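Local atomic coordinates of aspartate carbamoyltransferase (Leishmania major, PDB entry 7K46), a protein that probably catalyses the transfer of a carbamoyl group from carbamoyl phosphate to L-aspartate, an early step of de novo pyrimidine biosynthesis. Residues F21-I26 against H185-L189; I100-D104 against A123-H129; G168-K172 against A196-M202; V232-L238 against R275-K280. One frame throughout, in Å; residues are numbered along the deposited sequence. Where two conformers were deposited one is given.

Interaction 1 (F21-I26 against H185-L189); sequences FSRADI and HNFAL
Arg23 reaches from the first turn of helix 23-41 to Asn186 at the end of helix 174-186 and Phe187 just beyond it, joining the carbamoyl-phosphate domain to the aspartate domain of the transcarbamoylase fold. Its CB lies 3.9 Å from Asn186 OD1. CG is anti to the backbone N (chi1 168°), and a bend at the next bond swings the chain past Asn186 O, which CD approaches to 3.5 Å. From NE onward the group lies over Phe187: Arg23 CZ is 3.5 Å from Phe187 CE1, the guanidinium and ring planes being only 24° apart. NH1 then donates to Asn186 O over 2.7 Å, close to the guanidinium plane and in the carbonyl plane. NE and NH2 make salt bridges with Asp27 and Asp160, so the flat group is fixed in rotation at its edge as well as covered on one face. At the edge of the Phe187 ring, Ile26 CG2 meets Phe187 CZ. The helix itself starts in a capping box, in which Asp25 N donates to Ser22 OG and Ser22 N to Asp25 OD2. Asn186 ND2 donates to Leu182 O, and a water 3.1 Å from Asn186 ND2 accepts from that nitrogen and also lies against Phe21 O.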
loop_
_atom_site.group_PDB
_atom_site.type_symbol
_atom_site.label_atom_id
_atom_site.label_comp_id
_atom_site.label_asym_id
_atom_site.label_seq_id
_atom_site.Cartn_x
_atom_site.Cartn_y
_atom_site.Cartn_z
ATOM N N PHE A 21 30.229 -4.985 -7.465
ATOM C CA PHE A 21 30.603 -6.000 -6.486
ATOM C C PHE A 21 31.795 -6.834 -6.948
ATOM O O PHE A 21 31.922 -7.150 -8.134
ATOM C CB PHE A 21 29.419 -6.917 -6.213
ATOM C CG PHE A 21 28.230 -6.189 -5.651
ATOM C CD1 PHE A 21 28.325 -5.522 -4.433
ATOM C CD2 PHE A 21 27.034 -6.147 -6.345
ATOM C CE1 PHE A 21 27.225 -4.835 -3.901
ATOM C CE2 PHE A 21 25.927 -5.466 -5.819
ATOM C CZ PHE A 21 26.028 -4.813 -4.602
ATOM N N SER A 22 32.653 -7.206 -5.997
ATOM C CA SER A 22 33.706 -8.180 -6.253
ATOM C C SER A 22 33.141 -9.595 -6.169
ATOM O O SER A 22 32.037 -9.817 -5.674
ATOM C CB SER A 22 34.835 -8.026 -5.241
ATOM O OG SER A 22 34.350 -8.306 -3.944
ATOM N N ARG A 23 33.927 -10.572 -6.642
ATOM C CA ARG A 23 33.532 -11.967 -6.455
ATOM C C ARG A 23 33.360 -12.282 -4.971
ATOM O O ARG A 23 32.405 -12.966 -4.582
ATOM C CB ARG A 23 34.556 -12.901 -7.107
ATOM C CG ARG A 23 34.409 -14.372 -6.729
ATOM C CD ARG A 23 33.072 -14.967 -7.181
ATOM N NE ARG A 23 32.969 -16.380 -6.817
ATOM C CZ ARG A 23 33.395 -17.388 -7.566
ATOM N NH1 ARG A 23 33.916 -17.191 -8.767
ATOM N NH2 ARG A 23 33.306 -18.629 -7.095
ATOM N N ALA A 24 34.243 -11.738 -4.123
ATOM C CA ALA A 24 34.117 -11.939 -2.680
ATOM C C ALA A 24 32.803 -11.378 -2.145
ATOM O O ALA A 24 32.162 -12.013 -1.296
ATOM C CB ALA A 24 35.305 -11.314 -1.942
ATOM N N ASP A 25 32.395 -10.186 -2.613
ATOM C CA ASP A 25 31.095 -9.624 -2.231
ATOM C C ASP A 25 29.960 -10.564 -2.619
ATOM O O ASP A 25 29.005 -10.767 -1.858
ATOM C CB ASP A 25 30.839 -8.273 -2.913
ATOM C CG ASP A 25 31.772 -7.152 -2.462
ATOM O OD1 ASP A 25 32.244 -7.130 -1.296
ATOM O OD2 ASP A 25 31.993 -6.250 -3.308
ATOM N N ILE A 26 30.021 -11.096 -3.839
ATOM C CA ILE A 26 28.960 -11.972 -4.330
ATOM C C ILE A 26 28.909 -13.257 -3.514
ATOM O O ILE A 26 27.826 -13.701 -3.101
ATOM C CB ILE A 26 29.156 -12.248 -5.832
ATOM C CG1 ILE A 26 29.006 -10.939 -6.628
ATOM C CG2 ILE A 26 28.170 -13.315 -6.326
ATOM C CD1 ILE A 26 29.415 -11.058 -8.089
ATOM N N HIS A 185 33.065 -12.035 -15.871
ATOM C CA HIS A 185 34.052 -11.322 -15.075
ATOM C C HIS A 185 34.372 -12.043 -13.776
ATOM O O HIS A 185 35.505 -11.950 -13.289
ATOM C CB HIS A 185 33.566 -9.906 -14.749
ATOM C CG HIS A 185 34.624 -9.040 -14.140
ATOM N ND1 HIS A 185 35.780 -8.699 -14.809
ATOM C CD2 HIS A 185 34.710 -8.460 -12.919
ATOM C CE1 HIS A 185 36.529 -7.937 -14.030
ATOM N NE2 HIS A 185 35.901 -7.775 -12.878
ATOM N N ASN A 186 33.401 -12.755 -13.199
ATOM C CA ASN A 186 33.524 -13.216 -11.824
ATOM C C ASN A 186 33.611 -14.725 -11.656
ATOM O O ASN A 186 33.944 -15.179 -10.555
ATOM C CB ASN A 186 32.343 -12.703 -10.987
ATOM C CG ASN A 186 32.396 -11.206 -10.761
ATOM O OD1 ASN A 186 33.280 -10.709 -10.060
ATOM N ND2 ASN A 186 31.438 -10.477 -11.347
ATOM N N PHE A 187 33.337 -15.514 -12.691
ATOM C CA PHE A 187 33.231 -16.952 -12.522
ATOM C C PHE A 187 33.983 -17.691 -13.620
ATOM O O PHE A 187 34.049 -17.247 -14.772
ATOM C CB PHE A 187 31.769 -17.395 -12.499
ATOM C CG PHE A 187 30.999 -16.845 -11.332
ATOM C CD1 PHE A 187 30.956 -17.533 -10.129
ATOM C CD2 PHE A 187 30.329 -15.637 -11.433
ATOM C CE1 PHE A 187 30.252 -17.026 -9.040
ATOM C CE2 PHE A 187 29.618 -15.127 -10.353
ATOM C CZ PHE A 187 29.588 -15.823 -9.154
ATOM N N ALA A 188 34.538 -18.841 -13.240
ATOM C CA ALA A 188 35.291 -19.696 -14.159
ATOM C C ALA A 188 34.324 -20.568 -14.964
ATOM O O ALA A 188 34.258 -21.793 -14.818
ATOM C CB ALA A 188 36.293 -20.540 -13.385
ATOM N N LEU A 189 33.555 -19.907 -15.828
ATOM C CA LEU A 189 32.610 -20.614 -16.678
ATOM C C LEU A 189 33.341 -21.570 -17.610
ATOM O O LEU A 189 34.467 -21.314 -18.032
ATOM C CB LEU A 189 31.802 -19.627 -17.514
ATOM C CG LEU A 189 31.103 -18.496 -16.753
ATOM C CD1 LEU A 189 30.379 -17.625 -17.769
ATOM C CD2 LEU A 189 30.144 -19.066 -15.732
HETATM O O HOH W 1 30.681 -7.680 -10.190
HETATM O O HOH W 2 33.994 -8.263 -9.695
#

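Interaction 2 (I100-D104 against A123-H129); sequences IRTLD and AMSVATH
Asp104, near the end of helix 96-104, grips the chain leaving helix 117-126 with both carboxylate oxygens. Its OD2 accepts from Thr128 N at 2.8 Å, and its OD1 from His129 ND1, also at 2.8 Å. Both donors approach from above the carboxylate plane, by about 50°, whereas OD1 lies almost exactly in the imidazole plane. Ring and carboxylate planes are turned 52° apart. A weak bond from His129 N to OD1 and a water that donates to both Asp104 OD2 and Val126 O add to this shell. So many donors would be expected to stabilise the buried carboxylate as an anion. Next to it the contact turns apolar. Ile100 CG1 sits 3.7 Å from Ala123 CB, while Ile100 CG2 touches Ala127 CB and Val126 CG2. The other branch of Val126, CG1, comes within 3.7 Å of Arg101 NH2, with Val126 CB over one face of the guanidinium. Further out, Arg101 packs on Phe308 of a neighbouring subunit, placing this side of the helix at a subunit interface. Beneath the helix pair runs the parallel sheet of the carbamoyl-phosphate domain: Ile100 rests on Leu57 and Leu110, and Ala123 on Leu112 and Ile131.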
loop_
_atom_site.group_PDB
_atom_site.type_symbol
_atom_site.label_atom_id
_atom_site.label_comp_id
_atom_site.label_asym_id
_atom_site.label_seq_id
_atom_site.Cartn_x
_atom_site.Cartn_y
_atom_site.Cartn_z
ATOM N N ILE A 100 12.792 12.812 -5.181
ATOM C CA ILE A 100 13.772 12.080 -4.379
ATOM C C ILE A 100 13.990 12.772 -3.036
ATOM O O ILE A 100 14.014 12.122 -1.983
ATOM C CB ILE A 100 15.092 11.928 -5.162
ATOM C CG1 ILE A 100 14.874 11.048 -6.405
ATOM C CG2 ILE A 100 16.219 11.374 -4.264
ATOM C CD1 ILE A 100 14.449 9.605 -6.087
ATOM N N ARG A 101 14.176 14.097 -3.052
ATOM C CA ARG A 101 14.331 14.835 -1.797
ATOM C C ARG A 101 13.133 14.621 -0.883
ATOM O O ARG A 101 13.277 14.538 0.344
ATOM C CB ARG A 101 14.505 16.330 -2.067
ATOM C CG ARG A 101 15.581 16.691 -3.083
ATOM C CD ARG A 101 16.617 17.555 -2.450
ATOM N NE ARG A 101 17.482 18.229 -3.412
ATOM C CZ ARG A 101 18.669 18.715 -3.089
ATOM N NH1 ARG A 101 19.161 18.560 -1.869
ATOM N NH2 ARG A 101 19.379 19.366 -4.006
ATOM N N THR A 102 11.934 14.565 -1.463
ATOM C CA THR A 102 10.741 14.310 -0.664
ATOM C C THR A 102 10.823 12.941 0.013
ATOM O O THR A 102 10.553 12.817 1.214
ATOM C CB THR A 102 9.500 14.433 -1.561
ATOM O OG1 THR A 102 9.447 15.763 -2.106
ATOM C CG2 THR A 102 8.214 14.180 -0.765
ATOM N N LEU A 103 11.244 11.910 -0.729
ATOM C CA LEU A 103 11.407 10.583 -0.134
ATOM C C LEU A 103 12.465 10.588 0.967
ATOM O O LEU A 103 12.295 9.936 2.006
ATOM C CB LEU A 103 11.771 9.560 -1.212
ATOM C CG LEU A 103 10.638 8.842 -1.945
ATOM C CD1 LEU A 103 9.714 9.830 -2.646
ATOM C CD2 LEU A 103 11.204 7.819 -2.942
ATOM N N ASP A 104 13.574 11.308 0.753
ATOM C CA ASP A 104 14.649 11.348 1.746
ATOM C C ASP A 104 14.234 12.034 3.035
ATOM O O ASP A 104 14.938 11.910 4.049
ATOM C CB ASP A 104 15.879 12.085 1.206
ATOM C CG ASP A 104 16.788 11.203 0.387
ATOM O OD1 ASP A 104 16.879 9.983 0.647
ATOM O OD2 ASP A 104 17.433 11.749 -0.529
ATOM N N ALA A 123 18.693 10.893 -9.644
ATOM C CA ALA A 123 18.302 10.553 -8.281
ATOM C C ALA A 123 19.517 10.501 -7.364
ATOM O O ALA A 123 19.518 11.086 -6.273
ATOM C CB ALA A 123 17.549 9.219 -8.268
ATOM N N MET A 124 20.574 9.810 -7.795
ATOM C CA MET A 124 21.769 9.735 -6.964
ATOM C C MET A 124 22.472 11.081 -6.835
ATOM O O MET A 124 23.228 11.273 -5.879
ATOM C CB MET A 124 22.716 8.666 -7.514
ATOM C CG MET A 124 22.144 7.250 -7.313
ATOM S SD MET A 124 23.333 5.939 -7.651
ATOM C CE MET A 124 23.904 6.422 -9.281
ATOM N N SER A 125 22.221 12.021 -7.750
ATOM C CA SER A 125 22.856 13.332 -7.653
ATOM C C SER A 125 22.365 14.131 -6.448
ATOM O O SER A 125 23.048 15.073 -6.029
ATOM C CB SER A 125 22.629 14.138 -8.941
ATOM O OG SER A 125 21.373 14.813 -8.947
ATOM N N VAL A 126 21.197 13.798 -5.896
ATOM C CA VAL A 126 20.656 14.521 -4.749
ATOM C C VAL A 126 20.318 13.624 -3.569
ATOM O O VAL A 126 20.126 14.137 -2.452
ATOM C CB VAL A 126 19.405 15.341 -5.151
ATOM C CG1 VAL A 126 19.737 16.373 -6.231
ATOM C CG2 VAL A 126 18.251 14.415 -5.577
ATOM N N ALA A 127 20.205 12.305 -3.736
ATOM C CA ALA A 127 19.745 11.455 -2.646
ATOM C C ALA A 127 20.722 11.471 -1.477
ATOM O O ALA A 127 21.940 11.536 -1.662
ATOM C CB ALA A 127 19.554 10.018 -3.135
ATOM N N THR A 128 20.180 11.431 -0.259
ATOM C CA THR A 128 21.006 11.313 0.933
ATOM C C THR A 128 20.908 9.938 1.579
ATOM O O THR A 128 21.618 9.678 2.549
ATOM C CB THR A 128 20.634 12.382 1.972
ATOM O OG1 THR A 128 19.277 12.191 2.378
ATOM C CG2 THR A 128 20.795 13.791 1.378
ATOM N N HIS A 129 20.051 9.061 1.081
ATOM C CA HIS A 129 19.964 7.691 1.551
ATOM C C HIS A 129 20.248 6.757 0.381
ATOM O O HIS A 129 20.173 7.170 -0.783
ATOM C CB HIS A 129 18.581 7.392 2.153
ATOM C CG HIS A 129 18.274 8.202 3.375
ATOM N ND1 HIS A 129 17.552 9.375 3.329
ATOM C CD2 HIS A 129 18.645 8.037 4.667
ATOM C CE1 HIS A 129 17.467 9.885 4.546
ATOM N NE2 HIS A 129 18.121 9.092 5.376
HETATM O O HOH W 3 17.780 14.336 -0.935
#

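Interaction 3 (G168-K172 against A196-M202); sequences GDLKK and APAGLEM
This is a loop-to-loop contact at the C-terminal edge of the parallel sheet in the aspartate domain, where the segments following adjacent strands 163-167 and 191-195 meet. Leu200 O faces the backbone of 170-171 and accepts a weak hydrogen bond from Lys171 N at 2.9 Å. Alongside, Gly168 O lies 3.2 Å from Ala196 CB. Leu170 packs on two residues, its CG on Ala196 CB at 3.9 Å and its CB on Met202 CB at 4.2 Å. A type II turn from Pro197 to Leu200, with Gly199 at positive phi, brings Leu200 over Asp169. There the two methyls of Leu200 lie against the carboxylate, CD1 3.8 Å from Asp169 CG, the side chains crossing at about a right angle. Asp169 is held on its own side. OD1 accepts from Lys172 N in a nearly straight bond (174°), an Asx motif, and OD2 uses its syn lone pair for a salt bridge to Lys172 NZ. Bends at the third and fourth torsions fold that lysine back, with NZ 3.8 Å from Leu200 CD2. The carboxylate is bonded within its own loop, and its contact with the Leu200 methyls is van der Waals; the nearby lysine probably offsets its charge.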
loop_
_atom_site.group_PDB
_atom_site.type_symbol
_atom_site.label_atom_id
_atom_site.label_comp_id
_atom_site.label_asym_id
_atom_site.label_seq_id
_atom_site.Cartn_x
_atom_site.Cartn_y
_atom_site.Cartn_z
ATOM N N GLY A 168 17.181 -16.147 -26.388
ATOM C CA GLY A 168 16.129 -15.169 -26.640
ATOM C C GLY A 168 16.586 -14.110 -27.632
ATOM O O GLY A 168 17.434 -14.366 -28.484
ATOM N N ASP A 169 15.981 -12.926 -27.508
ATOM C CA ASP A 169 16.416 -11.744 -28.253
ATOM C C ASP A 169 17.657 -11.207 -27.553
ATOM O O ASP A 169 17.575 -10.370 -26.651
ATOM C CB ASP A 169 15.304 -10.700 -28.309
ATOM C CG ASP A 169 15.667 -9.483 -29.147
ATOM O OD1 ASP A 169 16.865 -9.221 -29.380
ATOM O OD2 ASP A 169 14.735 -8.768 -29.581
ATOM N N LEU A 170 18.826 -11.702 -27.962
ATOM C CA LEU A 170 20.059 -11.273 -27.314
ATOM C C LEU A 170 20.519 -9.907 -27.796
ATOM O O LEU A 170 21.322 -9.259 -27.113
ATOM C CB LEU A 170 21.165 -12.317 -27.523
ATOM C CG LEU A 170 20.812 -13.707 -26.966
ATOM C CD1 LEU A 170 21.931 -14.735 -27.248
ATOM C CD2 LEU A 170 20.502 -13.644 -25.460
ATOM N N LYS A 171 20.012 -9.441 -28.941
ATOM C CA LYS A 171 20.352 -8.100 -29.402
ATOM C C LYS A 171 19.768 -7.039 -28.480
ATOM O O LYS A 171 20.492 -6.170 -27.980
ATOM C CB LYS A 171 19.863 -7.885 -30.836
ATOM C CG LYS A 171 20.188 -6.504 -31.390
ATOM C CD LYS A 171 19.811 -6.389 -32.863
ATOM C CE LYS A 171 20.145 -5.000 -33.406
ATOM N NZ LYS A 171 19.765 -4.832 -34.839
ATOM N N LYS A 172 18.461 -7.086 -28.250
ATOM C CA LYS A 172 17.794 -6.027 -27.509
ATOM C C LYS A 172 17.721 -6.293 -26.009
ATOM O O LYS A 172 17.404 -5.368 -25.251
ATOM C CB LYS A 172 16.383 -5.801 -28.072
ATOM C CG LYS A 172 16.396 -5.314 -29.532
ATOM C CD LYS A 172 15.051 -4.739 -29.985
ATOM C CE LYS A 172 14.000 -5.819 -30.230
ATOM N NZ LYS A 172 14.369 -6.751 -31.343
ATOM N N ALA A 196 19.984 -17.324 -30.364
ATOM C CA ALA A 196 19.128 -16.215 -30.750
ATOM C C ALA A 196 18.738 -16.377 -32.202
ATOM O O ALA A 196 19.544 -16.865 -33.010
ATOM C CB ALA A 196 19.832 -14.867 -30.546
ATOM N N PRO A 197 17.529 -15.966 -32.585
ATOM C CA PRO A 197 17.154 -15.996 -34.001
ATOM C C PRO A 197 18.077 -15.122 -34.843
ATOM O O PRO A 197 18.719 -14.191 -34.351
ATOM C CB PRO A 197 15.717 -15.457 -34.014
ATOM C CG PRO A 197 15.232 -15.534 -32.597
ATOM C CD PRO A 197 16.453 -15.434 -31.718
ATOM N N ALA A 198 18.126 -15.434 -36.138
ATOM C CA ALA A 198 18.929 -14.663 -37.083
ATOM C C ALA A 198 18.627 -13.173 -36.971
ATOM O O ALA A 198 17.468 -12.752 -37.037
ATOM C CB ALA A 198 18.660 -15.144 -38.512
ATOM N N GLY A 199 19.679 -12.372 -36.801
ATOM C CA GLY A 199 19.527 -10.939 -36.681
ATOM C C GLY A 199 19.351 -10.421 -35.268
ATOM O O GLY A 199 19.397 -9.202 -35.063
ATOM N N LEU A 200 19.141 -11.301 -34.289
ATOM C CA LEU A 200 18.969 -10.903 -32.899
ATOM C C LEU A 200 20.148 -11.360 -32.041
ATOM O O LEU A 200 19.992 -11.624 -30.844
ATOM C CB LEU A 200 17.651 -11.446 -32.344
ATOM C CG LEU A 200 16.362 -10.973 -33.024
ATOM C CD1 LEU A 200 15.134 -11.512 -32.288
ATOM C CD2 LEU A 200 16.313 -9.441 -33.107
ATOM N N GLU A 201 21.329 -11.454 -32.644
ATOM C CA GLU A 201 22.504 -11.942 -31.940
ATOM C C GLU A 201 22.938 -10.958 -30.860
ATOM O O GLU A 201 22.640 -9.758 -30.908
ATOM C CB GLU A 201 23.669 -12.166 -32.908
ATOM C CG GLU A 201 23.482 -13.313 -33.899
ATOM C CD GLU A 201 22.546 -12.961 -35.038
ATOM O OE1 GLU A 201 22.291 -11.758 -35.254
ATOM O OE2 GLU A 201 22.061 -13.890 -35.720
ATOM N N MET A 202 23.645 -11.493 -29.873
ATOM C CA MET A 202 24.362 -10.679 -28.903
ATOM C C MET A 202 25.225 -9.648 -29.632
ATOM O O MET A 202 25.960 -10.012 -30.565
ATOM C CB MET A 202 25.225 -11.595 -28.027
ATOM C CG MET A 202 26.025 -10.895 -26.951
ATOM S SD MET A 202 24.981 -10.226 -25.645
ATOM C CE MET A 202 24.350 -11.712 -24.862
HETATM O O HOH W 4 20.653 -7.402 -36.674
#

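Interaction 4 (V232-L238 against R275-K280); sequences VADCDVL and RLAHAK
Val232, in the last turn of helix 229-234, packs closely against the end of helix 273-276 and the turn after it. Its CG1, turned opposite the amide nitrogen (chi1 169°), comes within 3.6 Å of Arg275 O in the helix and 3.9 Å of Ala279 CB, which closes the type I turn begun at Leu276. The second methyl, CG2, lies against the aliphatic part of Arg275, whose bent chain crosses it at about a right angle; the polar end of that arginine turns elsewhere, NE donating to Leu270 O. Deeper in, Leu238 CD1 meets Leu276 CD2, linking strand 237-240 of the central parallel sheet to the same turn.

On the solvent side the backbones come together at Ala233, where a CA-H...O contact runs to His278 O, with 3.2 Å between Ala233 CA and that oxygen. The other part is polar, hydrated and partly open to solvent. A water gathers three backbone groups, donating to Val232 O and Cys235 O and accepting from Lys280 N. Beyond it Lys280 stretches out, fully extended past CG, along the carbonyls of Ala233 and Cys235 until NZ forms a salt bridge with Asp236 OD1 at 2.7 Å, from above the carboxylate plane. A second water, 3.0 Å from Lys280 NZ, bridges it to Asp234 OD1. Both acids have further partners: Asp234 OD2 forms a salt bridge with Arg190 and a hydrogen bond with Tyr193 OH, and Asp236 OD2 accepts from Ala163 N. With two acids and two bases so close, the charges probably balance locally.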
loop_
_atom_site.group_PDB
_atom_site.type_symbol
_atom_site.label_atom_id
_atom_site.label_comp_id
_atom_site.label_asym_id
_atom_site.label_seq_id
_atom_site.Cartn_x
_atom_site.Cartn_y
_atom_site.Cartn_z
ATOM N N VAL A 232 21.683 -28.827 -25.812
ATOM C CA VAL A 232 20.899 -29.082 -24.602
ATOM C C VAL A 232 21.636 -30.053 -23.683
ATOM O O VAL A 232 21.762 -29.820 -22.473
ATOM C CB VAL A 232 19.503 -29.607 -24.982
ATOM C CG1 VAL A 232 18.768 -30.140 -23.753
ATOM C CG2 VAL A 232 18.692 -28.497 -25.673
ATOM N N ALA A 233 22.163 -31.140 -24.257
ATOM C CA ALA A 233 22.834 -32.172 -23.467
ATOM C C ALA A 233 24.073 -31.640 -22.765
ATOM O O ALA A 233 24.476 -32.180 -21.727
ATOM C CB ALA A 233 23.212 -33.354 -24.363
ATOM N N ASP A 234 24.691 -30.591 -23.308
ATOM C CA ASP A 234 25.931 -30.054 -22.768
ATOM C C ASP A 234 25.711 -29.007 -21.678
ATOM O O ASP A 234 26.658 -28.679 -20.952
ATOM C CB ASP A 234 26.767 -29.448 -23.904
ATOM C CG ASP A 234 28.205 -29.153 -23.488
ATOM O OD1 ASP A 234 28.835 -30.027 -22.854
ATOM O OD2 ASP A 234 28.709 -28.056 -23.814
ATOM N N CYS A 235 24.495 -28.500 -21.518
ATOM C CA CYS A 235 24.264 -27.347 -20.654
ATOM C C CYS A 235 23.897 -27.746 -19.229
ATOM O O CYS A 235 23.124 -28.680 -18.997
ATOM C CB CYS A 235 23.165 -26.454 -21.231
ATOM S SG CYS A 235 23.728 -25.461 -22.632
ATOM N N ASP A 236 24.453 -27.005 -18.277
ATOM C CA ASP A 236 24.037 -27.064 -16.883
ATOM C C ASP A 236 22.908 -26.094 -16.576
ATOM O O ASP A 236 22.148 -26.319 -15.624
ATOM C CB ASP A 236 25.238 -26.770 -15.992
ATOM C CG ASP A 236 26.396 -27.695 -16.291
ATOM O OD1 ASP A 236 26.222 -28.924 -16.126
ATOM O OD2 ASP A 236 27.456 -27.198 -16.734
ATOM N N VAL A 237 22.782 -25.030 -17.365
ATOM C CA VAL A 237 21.723 -24.033 -17.213
ATOM C C VAL A 237 21.195 -23.682 -18.599
ATOM O O VAL A 237 21.974 -23.336 -19.495
ATOM C CB VAL A 237 22.227 -22.759 -16.502
ATOM C CG1 VAL A 237 21.098 -21.706 -16.400
ATOM C CG2 VAL A 237 22.777 -23.099 -15.120
ATOM N N LEU A 238 19.877 -23.781 -18.777
ATOM C CA LEU A 238 19.178 -23.172 -19.907
ATOM C C LEU A 238 18.455 -21.945 -19.369
ATOM O O LEU A 238 17.490 -22.077 -18.613
ATOM C CB LEU A 238 18.180 -24.140 -20.535
ATOM C CG LEU A 238 18.745 -25.435 -21.109
ATOM C CD1 LEU A 238 17.613 -26.296 -21.684
ATOM C CD2 LEU A 238 19.796 -25.099 -22.180
ATOM N N ARG A 275 12.042 -31.069 -25.490
ATOM C CA ARG A 275 13.393 -30.521 -25.480
ATOM C C ARG A 275 14.209 -31.066 -24.312
ATOM O O ARG A 275 15.405 -31.342 -24.454
ATOM C CB ARG A 275 13.343 -28.996 -25.414
ATOM C CG ARG A 275 14.716 -28.334 -25.555
ATOM C CD ARG A 275 15.084 -28.201 -27.023
ATOM N NE ARG A 275 14.256 -27.188 -27.665
ATOM C CZ ARG A 275 14.187 -27.000 -28.975
ATOM N NH1 ARG A 275 14.870 -27.754 -29.815
ATOM N NH2 ARG A 275 13.405 -26.036 -29.453
ATOM N N LEU A 276 13.589 -31.220 -23.146
ATOM C CA LEU A 276 14.334 -31.685 -21.981
ATOM C C LEU A 276 14.659 -33.170 -22.029
ATOM O O LEU A 276 15.362 -33.654 -21.136
ATOM C CB LEU A 276 13.558 -31.389 -20.697
ATOM C CG LEU A 276 13.580 -29.947 -20.195
ATOM C CD1 LEU A 276 13.077 -29.912 -18.753
ATOM C CD2 LEU A 276 14.969 -29.329 -20.302
ATOM N N ALA A 277 14.161 -33.904 -23.032
ATOM C CA ALA A 277 14.497 -35.319 -23.150
ATOM C C ALA A 277 16.000 -35.527 -23.302
ATOM O O ALA A 277 16.525 -36.570 -22.898
ATOM C CB ALA A 277 13.755 -35.944 -24.332
ATOM N N HIS A 278 16.705 -34.547 -23.862
ATOM C CA HIS A 278 18.146 -34.633 -24.053
ATOM C C HIS A 278 18.942 -33.918 -22.967
ATOM O O HIS A 278 20.173 -33.921 -23.025
ATOM C CB HIS A 278 18.527 -34.068 -25.426
ATOM C CG HIS A 278 17.933 -34.822 -26.577
ATOM N ND1 HIS A 278 16.800 -34.399 -27.238
ATOM C CD2 HIS A 278 18.313 -35.975 -27.181
ATOM C CE1 HIS A 278 16.508 -35.258 -28.199
ATOM N NE2 HIS A 278 17.411 -36.223 -28.188
ATOM N N ALA A 279 18.283 -33.336 -21.969
ATOM C CA ALA A 279 18.981 -32.602 -20.922
ATOM C C ALA A 279 19.612 -33.538 -19.891
ATOM O O ALA A 279 19.161 -34.670 -19.681
ATOM C CB ALA A 279 18.025 -31.634 -20.216
ATOM N N LYS A 280 20.674 -33.046 -19.251
ATOM C CA LYS A 280 21.293 -33.717 -18.116
ATOM C C LYS A 280 20.275 -33.959 -17.003
ATOM O O LYS A 280 19.255 -33.274 -16.894
ATOM C CB LYS A 280 22.428 -32.867 -17.532
ATOM C CG LYS A 280 23.540 -32.509 -18.486
ATOM C CD LYS A 280 24.602 -31.685 -17.770
ATOM C CE LYS A 280 25.781 -31.433 -18.696
ATOM N NZ LYS A 280 26.921 -30.800 -17.989
HETATM O O HOH W 5 21.173 -30.317 -19.986
HETATM O O HOH W 6 28.509 -31.503 -20.384
#

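In the fold
Interaction 1 joins the two domains, while interaction 2 lies within the carbamoyl-phosphate domain and interactions 3 and 4 within the aspartate domain. Along the chain, interaction 2 falls between the two segments of interaction 1, and helix 174-186 leads from the 168-172 loop of interaction 3 to the 185-189 segment of interaction 1. None touches another: interactions 1 and 4 come closest, about 8 Å between nearest atoms, and interactions 3 and 4 about 9 Å. Interactions 2 and 4 lie on opposite sides of the chain's centre, their centres 46 Å apart. In this family the active site lies between the domains and is completed by a neighbouring subunit.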